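PDB 4UWM: 3,6-diketocamphane 1,6-monooxygenase from Pseudomonas putida, which catalyses the FMNH2- and oxygen-dependent Baeyer-Villiger conversion of (1S,4S)-bornane-2,5-dione to its lactone, a step in the breakdown of (-)-camphor. Local coordinates for residues 204-215 with 232-241; 250-259 with 338-347. All coordinates share one frame; numbering follows the deposited sequence.

Overall arrangement
Both contacts belong to the TIM-barrel fold of the luciferase-like monooxygenases. Contact 1 packs one outer helix against another and against the loop that binds the FMN phosphate. Contact 2 pairs two neighbouring parallel strands of the barrel wall. Their centres lie about 16 Å apart, and strand 254-261 is the next strand after helix 227-244. The two contacts touch where the Trp234 ring meets that of His253, with Trp234 CE3 3.6 Å from His253 ND1. Ser222 OG, on strand 219-223, hydrogen-bonds both His233 of contact 1 and His253 of contact 2. Each contact also reaches the FMN: contact 1 directly, Ser204, Ser207 and Ser209 bonding its phosphate; contact 2 through Glu347 and His10.

Contact 1 (204-215 with 232-241); sequences SYNSPSMRLAGE and RHWEVYSEAA. With FMN (flavin mononucleotide), chain C.
Gly214 and Ala241 bring their CA atoms within 4.1 Å where helix segments 208-215 and 232-241 pack, their axes 6.9 Å apart at closest and crossing at -31°. A side chain at Gly214 would run into Tyr237 O and Ala240 CB. Val236 CG1 packs against Met210 CB and Arg211 CB, and Ala240 CB touches Arg211 O at 3.3 Å. At the other end, the loop before helix 208-216 meets Arg232 and His233. His233 NE2 donates to Ser204 O (2.7 Å), with the oxygen near the ring plane. Met210 CG lies over a face of this imidazole, 4.0 Å from its centroid. Arg232 CG sits over a face of the Tyr205 ring, 3.7 Å from the centroid. With CG anti to the backbone N (chi1 -170°) and a bend at chi2, Arg232 sends NE to Asn206 OD1, in one Asn206 conformer. These bonds probably steady the loop, which with the helix start binds the FMN phosphate. Ser207 OG hydrogen-bonds FMN O2P (2.5 Å), as do Ser204 N and OG, and caps the helix by accepting from Met210 N. Ser209 OG hydrogen-bonds FMN O1P (2.6 Å). Strand 219-223 lies against both helices: Met210, Trp234 and Tyr237 all rest on its Pro220.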
# COMPACT_ATOMS: atom_id res chain seq x y z
N SER A 204 -3.30 26.64 11.34
CA SER A 204 -3.78 27.76 12.15
C SER A 204 -2.65 28.68 12.63
O SER A 204 -1.48 28.28 12.64
CB SER A 204 -4.65 27.25 13.31
OG SER A 204 -3.87 26.60 14.29
N TYR A 205 -3.02 29.91 12.99
CA TYR A 205 -2.07 30.96 13.37
C TYR A 205 -1.22 30.55 14.57
O TYR A 205 0.01 30.49 14.49
CB TYR A 205 -2.82 32.27 13.64
CG TYR A 205 -1.92 33.45 13.94
CD1 TYR A 205 -1.18 34.06 12.92
CD2 TYR A 205 -1.79 33.94 15.24
CE1 TYR A 205 -0.35 35.13 13.19
CE2 TYR A 205 -0.96 35.02 15.51
CZ TYR A 205 -0.24 35.60 14.48
OH TYR A 205 0.59 36.67 14.74
N ASN A 206 -1.91 30.28 15.69
CA ASN A 206 -1.28 29.75 16.89
C ASN A 206 -1.38 28.23 16.85
O ASN A 206 -2.29 27.65 17.44
CB ASN A 206 -1.94 30.30 18.15
CG ASN A 206 -1.78 31.81 18.29
OD1 ASN A 206 -0.70 32.36 18.10
ND2 ASN A 206 -2.87 32.48 18.64
N SER A 207 -0.44 27.59 16.16
CA SER A 207 -0.53 26.17 15.81
C SER A 207 -0.10 25.15 16.90
O SER A 207 1.10 25.04 17.23
CB SER A 207 0.25 25.92 14.52
OG SER A 207 0.10 24.58 14.07
N PRO A 208 -1.08 24.38 17.43
CA PRO A 208 -0.78 23.28 18.35
C PRO A 208 0.13 22.23 17.70
O PRO A 208 0.96 21.62 18.39
CB PRO A 208 -2.16 22.67 18.64
CG PRO A 208 -3.12 23.78 18.38
CD PRO A 208 -2.53 24.51 17.20
N SER A 209 -0.03 22.03 16.39
CA SER A 209 0.84 21.13 15.62
C SER A 209 2.28 21.64 15.60
O SER A 209 3.21 20.85 15.75
CB SER A 209 0.31 20.94 14.20
OG SER A 209 -0.95 20.28 14.25
N MET A 210 2.46 22.95 15.42
CA MET A 210 3.79 23.55 15.46
C MET A 210 4.45 23.38 16.83
O MET A 210 5.65 23.12 16.91
CB MET A 210 3.76 25.01 15.04
CG MET A 210 3.56 25.19 13.54
SD MET A 210 4.98 24.60 12.61
CE MET A 210 4.16 23.82 11.22
N ARG A 211 3.64 23.51 17.89
CA ARG A 211 4.11 23.33 19.27
C ARG A 211 4.53 21.87 19.51
O ARG A 211 5.60 21.60 20.04
CB ARG A 211 3.03 23.76 20.26
CG ARG A 211 3.51 24.05 21.67
CD ARG A 211 2.44 24.77 22.49
NE ARG A 211 2.26 26.16 22.10
CZ ARG A 211 1.20 26.64 21.45
NH1 ARG A 211 0.21 25.83 21.11
NH2 ARG A 211 1.13 27.93 21.14
N LEU A 212 3.67 20.94 19.10
CA LEU A 212 3.98 19.51 19.26
C LEU A 212 5.24 19.12 18.49
O LEU A 212 6.04 18.34 18.98
CB LEU A 212 2.80 18.62 18.81
CG LEU A 212 3.03 17.10 18.78
CD1 LEU A 212 3.23 16.51 20.17
CD2 LEU A 212 1.90 16.38 18.05
N ALA A 213 5.39 19.67 17.28
CA ALA A 213 6.55 19.36 16.44
C ALA A 213 7.82 19.85 17.13
O ALA A 213 8.83 19.13 17.17
CB ALA A 213 6.40 20.03 15.08
N GLY A 214 7.77 21.08 17.67
CA GLY A 214 8.87 21.66 18.45
C GLY A 214 9.27 20.79 19.63
O GLY A 214 10.44 20.40 19.75
N GLU A 215 8.27 20.46 20.46
CA GLU A 215 8.47 19.62 21.65
C GLU A 215 9.19 18.31 21.32
O GLU A 215 10.08 17.89 22.05
CB GLU A 215 7.14 19.31 22.34
CG GLU A 215 6.45 20.51 22.98
CD GLU A 215 5.07 20.18 23.54
OE1 GLU A 215 4.73 18.99 23.67
OE2 GLU A 215 4.30 21.13 23.84
N ARG A 232 4.59 33.47 12.98
CA ARG A 232 4.00 32.86 14.19
C ARG A 232 4.29 31.35 14.28
O ARG A 232 4.57 30.82 15.36
CB ARG A 232 2.49 33.13 14.25
CG ARG A 232 1.83 32.76 15.58
CD ARG A 232 2.42 33.52 16.76
NE ARG A 232 2.00 32.94 18.03
CZ ARG A 232 2.71 32.97 19.15
NH1 ARG A 232 3.90 33.55 19.18
NH2 ARG A 232 2.23 32.39 20.23
N HIS A 233 4.22 30.65 13.15
CA HIS A 233 4.54 29.23 13.09
C HIS A 233 5.95 28.96 13.61
O HIS A 233 6.14 28.10 14.47
CB HIS A 233 4.38 28.68 11.66
CG HIS A 233 2.97 28.27 11.33
ND1 HIS A 233 2.67 27.40 10.31
CD2 HIS A 233 1.79 28.60 11.91
CE1 HIS A 233 1.36 27.23 10.26
NE2 HIS A 233 0.80 27.94 11.23
N TRP A 234 6.93 29.71 13.09
CA TRP A 234 8.30 29.52 13.54
C TRP A 234 8.53 29.93 15.01
O TRP A 234 9.28 29.25 15.71
CB TRP A 234 9.33 30.16 12.59
CG TRP A 234 10.69 29.69 12.95
CD1 TRP A 234 11.63 30.37 13.65
CD2 TRP A 234 11.25 28.39 12.70
NE1 TRP A 234 12.75 29.61 13.82
CE2 TRP A 234 12.54 28.38 13.25
CE3 TRP A 234 10.78 27.24 12.04
CZ2 TRP A 234 13.38 27.26 13.18
CZ3 TRP A 234 11.61 26.14 11.96
CH2 TRP A 234 12.90 26.15 12.53
N GLU A 235 7.88 31.01 15.45
CA GLU A 235 7.88 31.40 16.87
C GLU A 235 7.45 30.24 17.76
O GLU A 235 8.18 29.85 18.66
CB GLU A 235 6.93 32.58 17.12
CG GLU A 235 7.43 33.95 16.67
CD GLU A 235 6.44 35.06 16.95
OE1 GLU A 235 5.39 34.80 17.56
OE2 GLU A 235 6.71 36.20 16.55
N VAL A 236 6.25 29.69 17.48
CA VAL A 236 5.67 28.63 18.29
C VAL A 236 6.56 27.38 18.29
O VAL A 236 6.81 26.80 19.35
CB VAL A 236 4.22 28.31 17.87
CG1 VAL A 236 3.72 27.03 18.54
CG2 VAL A 236 3.29 29.47 18.20
N TYR A 237 7.05 27.01 17.11
CA TYR A 237 7.91 25.83 16.96
C TYR A 237 9.22 25.96 17.73
O TYR A 237 9.60 25.02 18.44
CB TYR A 237 8.25 25.59 15.48
CG TYR A 237 9.18 24.41 15.23
CD1 TYR A 237 8.68 23.09 15.17
CD2 TYR A 237 10.54 24.60 15.01
CE1 TYR A 237 9.53 22.02 14.93
CE2 TYR A 237 11.38 23.53 14.76
CZ TYR A 237 10.88 22.24 14.72
OH TYR A 237 11.73 21.17 14.47
N SER A 238 9.92 27.08 17.52
CA SER A 238 11.24 27.28 18.13
C SER A 238 11.15 27.36 19.65
O SER A 238 12.00 26.81 20.34
CB SER A 238 11.93 28.51 17.56
OG SER A 238 11.05 29.62 17.54
N GLU A 239 10.11 28.04 20.15
CA GLU A 239 9.92 28.17 21.59
C GLU A 239 9.69 26.80 22.24
O GLU A 239 10.29 26.50 23.28
CB GLU A 239 8.79 29.16 21.90
CG GLU A 239 9.19 30.62 21.69
CD GLU A 239 8.01 31.57 21.55
OE1 GLU A 239 6.90 31.24 22.01
OE2 GLU A 239 8.20 32.67 20.97
N ALA A 240 8.85 25.97 21.61
CA ALA A 240 8.63 24.59 22.07
C ALA A 240 9.91 23.78 21.98
O ALA A 240 10.26 23.07 22.92
CB ALA A 240 7.51 23.93 21.30
N ALA A 241 10.64 23.91 20.87
CA ALA A 241 11.91 23.19 20.70
C ALA A 241 12.96 23.54 21.77
O ALA A 241 13.52 22.65 22.40
CB ALA A 241 12.47 23.44 19.30
N1 FMN C . -2.70 18.46 6.36
C2 FMN C . -1.79 17.51 6.01
O2 FMN C . -1.47 16.64 6.85
N3 FMN C . -1.21 17.47 4.80
C4 FMN C . -1.48 18.36 3.84
O4 FMN C . -0.90 18.28 2.74
C4A FMN C . -2.47 19.44 4.13
N5 FMN C . -2.80 20.38 3.21
C5A FMN C . -3.70 21.35 3.49
C6 FMN C . -4.02 22.31 2.52
C7 FMN C . -4.94 23.32 2.79
C7M FMN C . -5.27 24.34 1.73
C8 FMN C . -5.60 23.37 4.13
C8M FMN C . -6.60 24.43 4.47
C9 FMN C . -5.28 22.42 5.10
C9A FMN C . -4.36 21.41 4.84
N10 FMN C . -4.03 20.44 5.82
C10 FMN C . -3.08 19.44 5.49
C1' FMN C . -4.68 20.47 7.15
C2' FMN C . -3.82 21.18 8.18
O2' FMN C . -2.49 20.66 8.09
C3' FMN C . -4.37 20.94 9.59
O3' FMN C . -5.24 22.03 9.92
C4' FMN C . -3.23 20.82 10.60
O4' FMN C . -2.65 19.51 10.54
C5' FMN C . -3.65 21.13 12.03
O5' FMN C . -3.31 22.50 12.23
P FMN C . -3.26 23.21 13.67
O1P FMN C . -2.71 22.22 14.65
O2P FMN C . -2.32 24.34 13.36
O3P FMN C . -4.69 23.60 13.91
O HOH W 1 4.94 27.01 21.76

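Contact 2 (250-259 with 338-347); sequences RSRHAVSHTV and TGGWGTLQVE
Trp341 packs against Val255 and His257, beside the parallel strands 254-257 and 343-347. Its CG lies between the backbone N and the carbonyl carbon (chi1 54°), which turns the indole across Val255, with its six-membered ring meeting the His257 ring. CB touches Val255 CG2 at 3.6 Å. Further out, the five-membered ring has Val255 CB over one face, 4.2 Å from its centroid. At the far end CZ2 and CH2 reach the His257 ring, CH2 3.4 Å from NE2, with the planes oblique at 38°. Replacing Trp341 by an alanine is likely to leave a gap over Val255 and take one wall away from the His257 ring. Leu344 CD1 meets that ring at CD2.

His253 O accepts from both Gly342 N and Thr343 N. Backbone bonds then run from Val255 N to Thr343 O (3.0 Å) and from Gln345 N to Val255 O (2.8 Å). A side chain at Gly342 would collide with Ser251 O.

Ala254, Ser256, Thr343 and Gln345 point to the face opposite Val255 and Leu344. In one of its two conformers, Ser256 OG donates to Glu347 OE2 at 2.6 Å, from above the carboxylate plane. OE1 of Glu347 hydrogen-bonds His10 ND1, and His10 NE2 bonds FMN. Ser256 thus lies one shell behind Glu347, and its bond is likely to steady the Glu347 carboxylate, which probably fixes how the His10 ring is turned.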
# COMPACT_ATOMS: atom_id res chain seq x y z
N ARG A 250 16.04 25.83 10.95
CA ARG A 250 15.19 26.39 9.89
C ARG A 250 15.21 25.58 8.61
O ARG A 250 14.22 25.55 7.88
CB ARG A 250 15.56 27.84 9.58
CG ARG A 250 14.93 28.87 10.50
CD ARG A 250 15.23 30.27 10.01
NE ARG A 250 14.99 31.27 11.05
CZ ARG A 250 13.81 31.84 11.29
NH1 ARG A 250 12.74 31.51 10.58
NH2 ARG A 250 13.70 32.73 12.27
N SER A 251 16.34 24.93 8.32
CA SER A 251 16.48 24.17 7.08
C SER A 251 15.57 22.93 7.02
O SER A 251 15.38 22.35 5.96
CB SER A 251 17.94 23.80 6.82
OG SER A 251 18.40 22.89 7.81
N ARG A 252 15.01 22.54 8.16
CA ARG A 252 14.07 21.43 8.22
C ARG A 252 12.63 21.90 7.95
O ARG A 252 11.76 21.09 7.63
CB ARG A 252 14.16 20.73 9.58
CG ARG A 252 15.50 20.07 9.88
CD ARG A 252 15.49 19.35 11.22
NE ARG A 252 14.52 18.24 11.28
CZ ARG A 252 13.91 17.82 12.40
NH1 ARG A 252 14.15 18.41 13.56
NH2 ARG A 252 13.05 16.80 12.35
N HIS A 253 12.40 23.20 8.07
CA HIS A 253 11.09 23.79 7.81
C HIS A 253 10.75 23.69 6.32
O HIS A 253 11.53 24.10 5.47
CB HIS A 253 11.04 25.24 8.29
CG HIS A 253 9.66 25.78 8.44
ND1 HIS A 253 9.41 27.11 8.74
CD2 HIS A 253 8.44 25.19 8.33
CE1 HIS A 253 8.11 27.30 8.82
NE2 HIS A 253 7.50 26.16 8.57
N ALA A 254 9.59 23.09 6.02
CA ALA A 254 9.09 23.02 4.65
C ALA A 254 7.84 23.88 4.52
O ALA A 254 6.97 23.85 5.39
CB ALA A 254 8.80 21.57 4.25
N VAL A 255 7.79 24.68 3.46
CA VAL A 255 6.69 25.62 3.29
C VAL A 255 6.10 25.42 1.91
O VAL A 255 6.81 25.49 0.90
CB VAL A 255 7.14 27.10 3.46
CG1 VAL A 255 5.93 28.04 3.30
CG2 VAL A 255 7.78 27.32 4.82
N SER A 256 4.79 25.18 1.87
CA SER A 256 4.07 24.91 0.63
C SER A 256 3.57 26.20 -0.01
O SER A 256 2.93 27.02 0.66
CB SER A 256 2.91 23.95 0.92
OG SER A 256 2.04 23.84 -0.19
N HIS A 257 3.84 26.37 -1.30
CA HIS A 257 3.46 27.54 -2.07
C HIS A 257 2.91 27.07 -3.40
O HIS A 257 3.31 26.01 -3.91
CB HIS A 257 4.68 28.41 -2.40
CG HIS A 257 5.23 29.19 -1.25
ND1 HIS A 257 4.74 30.42 -0.88
CD2 HIS A 257 6.25 28.92 -0.40
CE1 HIS A 257 5.43 30.87 0.16
NE2 HIS A 257 6.35 29.98 0.47
N THR A 258 2.02 27.87 -3.98
CA THR A 258 1.64 27.73 -5.38
C THR A 258 2.71 28.46 -6.20
O THR A 258 2.96 29.65 -5.98
CB THR A 258 0.25 28.32 -5.62
OG1 THR A 258 -0.70 27.66 -4.77
CG2 THR A 258 -0.17 28.19 -7.09
N VAL A 259 3.37 27.73 -7.10
CA VAL A 259 4.59 28.18 -7.77
C VAL A 259 4.53 27.82 -9.24
O VAL A 259 4.30 26.67 -9.59
CB VAL A 259 5.87 27.54 -7.17
CG1 VAL A 259 7.13 28.16 -7.78
CG2 VAL A 259 5.92 27.70 -5.67
N THR A 338 10.79 37.02 6.74
CA THR A 338 10.44 35.95 7.69
C THR A 338 11.63 35.17 8.26
O THR A 338 11.50 34.50 9.29
CB THR A 338 9.49 34.89 7.05
OG1 THR A 338 10.17 34.21 5.99
CG2 THR A 338 8.22 35.54 6.51
N GLY A 339 12.77 35.22 7.57
CA GLY A 339 13.93 34.41 7.94
C GLY A 339 14.15 33.24 6.99
O GLY A 339 15.25 32.69 6.90
N GLY A 340 13.09 32.86 6.28
CA GLY A 340 13.17 31.78 5.28
C GLY A 340 12.79 30.39 5.78
O GLY A 340 12.18 30.23 6.85
N TRP A 341 13.15 29.38 4.99
CA TRP A 341 12.78 27.98 5.24
C TRP A 341 13.74 27.11 4.45
O TRP A 341 14.45 27.59 3.57
CB TRP A 341 11.34 27.70 4.79
CG TRP A 341 11.07 28.09 3.35
CD1 TRP A 341 11.42 27.39 2.22
CD2 TRP A 341 10.44 29.29 2.88
NE1 TRP A 341 11.03 28.07 1.10
CE2 TRP A 341 10.42 29.24 1.47
CE3 TRP A 341 9.88 30.41 3.52
CZ2 TRP A 341 9.87 30.25 0.69
CZ3 TRP A 341 9.33 31.42 2.74
CH2 TRP A 341 9.33 31.34 1.34
N GLY A 342 13.74 25.81 4.75
CA GLY A 342 14.63 24.89 4.07
C GLY A 342 14.14 24.31 2.74
O GLY A 342 14.95 24.04 1.86
N THR A 343 12.83 24.08 2.61
CA THR A 343 12.28 23.46 1.39
C THR A 343 11.09 24.23 0.87
O THR A 343 10.13 24.50 1.63
CB THR A 343 11.88 21.96 1.58
OG1 THR A 343 13.02 21.19 1.98
CG2 THR A 343 11.36 21.36 0.27
N LEU A 344 11.13 24.57 -0.41
CA LEU A 344 10.00 25.18 -1.06
C LEU A 344 9.16 24.03 -1.62
O LEU A 344 9.56 23.36 -2.58
CB LEU A 344 10.45 26.11 -2.20
CG LEU A 344 9.31 26.69 -3.04
CD1 LEU A 344 8.61 27.80 -2.28
CD2 LEU A 344 9.82 27.18 -4.39
N GLN A 345 8.00 23.82 -1.01
CA GLN A 345 7.20 22.64 -1.34
C GLN A 345 6.18 23.05 -2.38
O GLN A 345 5.18 23.66 -2.05
CB GLN A 345 6.55 22.03 -0.08
CG GLN A 345 6.38 20.51 -0.14
CD GLN A 345 7.68 19.74 0.10
OE1 GLN A 345 8.47 20.09 0.99
NE2 GLN A 345 7.90 18.67 -0.67
N VAL A 346 6.45 22.69 -3.63
CA VAL A 346 5.60 23.12 -4.74
C VAL A 346 4.33 22.28 -4.90
O VAL A 346 4.41 21.06 -5.04
CB VAL A 346 6.40 23.13 -6.06
CG1 VAL A 346 5.52 23.60 -7.22
CG2 VAL A 346 7.64 24.01 -5.90
N GLU A 347 3.18 22.94 -4.88
CA GLU A 347 1.89 22.27 -5.03
C GLU A 347 1.70 21.74 -6.44
O GLU A 347 1.76 22.51 -7.41
CB GLU A 347 0.74 23.21 -4.68
CG GLU A 347 0.59 23.59 -3.22
CD GLU A 347 -0.07 22.51 -2.35
OE1 GLU A 347 -0.53 21.46 -2.88
OE2 GLU A 347 -0.11 22.72 -1.12
O HOH W 2 10.77 29.60 9.02
O HOH W 3 10.13 33.25 11.33
O HOH W 4 13.36 21.01 4.58
O HOH W 5 2.19 25.36 -7.98